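Local coordinates for capsid protein (Macrobrachium rosenbergii nodavirus, PDB 5YKU), which builds the shell of a shrimp nodavirus, its protrusion domain forming the dimeric spikes that stand out from the particle, at residues 61-65 with 66-70. Numbering follows the deposited sequence.
Sequences ITCNE and VDAVG. With ZN (zinc ion), chain C.
The peptide carbonyl of Glu-65 is met by the amide of Ala-68 from above its plane: Ala-68 N donates to Glu-65 O at 3.1 Å, and the bond is nearly straight (164°). The donor stands 43° out of the carbonyl plane and not on a lone pair. Ala-68 CB also comes close to this oxygen, 3.4 Å from Glu-65 O. The carboxylate of Asp-67, on the outside of the bend, turns both oxygens to a zinc ion, unevenly, with OD1 at 2.5 Å from the metal and OD2 nearer. Glu-65, its chain bent at CB–CG, splits its carboxylate between two partners: OE1 takes a bond from a water whose oxygen lies 2.9 Å from Val-66 N and accepts its N–H, while OE2 accepts from Thr-97 N.

Here is a worked case of how a type II turn closes a hairpin. Residues Glu-65 to Ala-68 make the turn, and Asp-67 occupies its third position with the positive phi that this turn type requires. Cys-63 points its side chain at the turn, and both CB and SG touch Ala-68 CB at 3.6 Å. With SG anti to the backbone N (chi1 -178°), the sulfur lies beside the carbonyl carbon, on the side of the following residues, and accepts a hydrogen bond from Glu-65 N, 3.6 Å from SG, a usual length for sulfur. Between the last residues of strand 57-63 and the weakly bonded start of strand 69-75, water takes the place of a direct bond: one molecule accepts from Cys-63 N at 2.8 Å and donates to Gly-70 O, and another donates to Ala-68 O and, weakly, to Cys-63 O.

The turn links antiparallel strands 57-63 and 69-75. Cys-63 and Ala-68 both pack on Phe-88 of strand 81-89, beyond strand 69-75, whereas Asn-64 OD1 bonds Thr-99 OG1 of strand 96-104, which flanks strand 57-63 away from its hairpin partner.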
loop_
_atom_site.group_PDB
_atom_site.type_symbol
_atom_site.label_atom_id
_atom_site.label_comp_id
_atom_site.label_asym_id
_atom_site.label_seq_id
_atom_site.Cartn_x
_atom_site.Cartn_y
_atom_site.Cartn_z
ATOM N N ILE A 61 -2.908 4.834 -5.592
ATOM C CA ILE A 61 -1.899 3.776 -5.757
ATOM C C ILE A 61 -2.474 2.626 -6.480
ATOM O O ILE A 61 -3.581 2.169 -6.182
ATOM C CB ILE A 61 -1.341 3.326 -4.403
ATOM C CG1 ILE A 61 -0.907 4.649 -3.689
ATOM C CG2 ILE A 61 -0.260 2.259 -4.591
ATOM C CD1 ILE A 61 -0.156 4.382 -2.495
ATOM N N THR A 62 -1.695 2.090 -7.443
ATOM C CA THR A 62 -1.994 0.840 -8.093
ATOM C C THR A 62 -0.735 -0.035 -8.067
ATOM O O THR A 62 0.373 0.490 -7.795
ATOM C CB THR A 62 -2.488 1.081 -9.538
ATOM O OG1 THR A 62 -1.455 1.775 -10.263
ATOM C CG2 THR A 62 -3.772 1.798 -9.594
ATOM N N CYS A 63 -0.869 -1.306 -8.373
ATOM C CA CYS A 63 0.275 -2.244 -8.373
ATOM C C CYS A 63 0.625 -2.685 -9.781
ATOM O O CYS A 63 -0.291 -2.947 -10.581
ATOM C CB CYS A 63 -0.094 -3.449 -7.535
ATOM S SG CYS A 63 1.196 -4.679 -7.356
ATOM N N ASN A 64 1.900 -2.700 -10.072
ATOM C CA ASN A 64 2.399 -3.025 -11.427
ATOM C C ASN A 64 2.586 -4.482 -11.603
ATOM O O ASN A 64 2.845 -4.878 -12.741
ATOM C CB ASN A 64 3.767 -2.359 -11.617
ATOM C CG ASN A 64 3.769 -0.892 -11.624
ATOM O OD1 ASN A 64 2.893 -0.212 -11.289
ATOM N ND2 ASN A 64 4.928 -0.383 -11.998
ATOM N N GLU A 65 2.472 -5.321 -10.618
ATOM C CA GLU A 65 2.693 -6.772 -10.737
ATOM C C GLU A 65 1.674 -7.407 -11.704
ATOM O O GLU A 65 0.508 -7.026 -11.682
ATOM C CB GLU A 65 2.715 -7.522 -9.407
ATOM C CG GLU A 65 3.807 -7.091 -8.510
ATOM C CD GLU A 65 5.206 -7.060 -9.142
ATOM O OE1 GLU A 65 5.562 -8.132 -9.705
ATOM O OE2 GLU A 65 5.945 -6.020 -9.028
ATOM N N VAL A 66 2.075 -8.375 -12.490
ATOM C CA VAL A 66 1.153 -9.084 -13.296
ATOM C C VAL A 66 0.004 -9.626 -12.440
ATOM O O VAL A 66 0.234 -10.156 -11.385
ATOM C CB VAL A 66 1.886 -10.186 -14.066
ATOM C CG1 VAL A 66 0.944 -11.097 -14.773
ATOM C CG2 VAL A 66 2.844 -9.572 -15.108
ATOM N N ASP A 67 -1.206 -9.419 -12.902
ATOM C CA ASP A 67 -2.388 -9.923 -12.305
ATOM C C ASP A 67 -2.810 -9.228 -11.015
ATOM O O ASP A 67 -3.851 -9.546 -10.530
ATOM C CB ASP A 67 -2.388 -11.460 -12.103
ATOM C CG ASP A 67 -2.651 -12.246 -13.458
ATOM O OD1 ASP A 67 -2.773 -11.555 -14.482
ATOM O OD2 ASP A 67 -2.644 -13.434 -13.295
ATOM N N ALA A 68 -2.143 -8.164 -10.632
ATOM C CA ALA A 68 -2.593 -7.416 -9.435
ATOM C C ALA A 68 -3.798 -6.644 -9.823
ATOM O O ALA A 68 -3.912 -6.115 -10.957
ATOM C CB ALA A 68 -1.498 -6.457 -8.967
ATOM N N VAL A 69 -4.722 -6.506 -8.916
ATOM C CA VAL A 69 -5.991 -5.759 -9.152
ATOM C C VAL A 69 -6.328 -4.897 -7.964
ATOM O O VAL A 69 -6.179 -5.306 -6.806
ATOM C CB VAL A 69 -7.140 -6.709 -9.354
ATOM C CG1 VAL A 69 -8.499 -5.988 -9.575
ATOM C CG2 VAL A 69 -6.896 -7.623 -10.618
ATOM N N GLY A 70 -6.727 -3.692 -8.249
ATOM C CA GLY A 70 -7.260 -2.781 -7.289
ATOM C C GLY A 70 -6.593 -1.457 -7.309
ATOM O O GLY A 70 -5.636 -1.174 -8.034
HETATM ZN ZN ZN C . -3.401 -13.874 -15.149
HETATM O O HOH W 1 -3.340 -2.525 -8.810
HETATM O O HOH W 2 -3.645 -3.323 -11.413
HETATM O O HOH W 3 4.881 -8.966 -12.306
#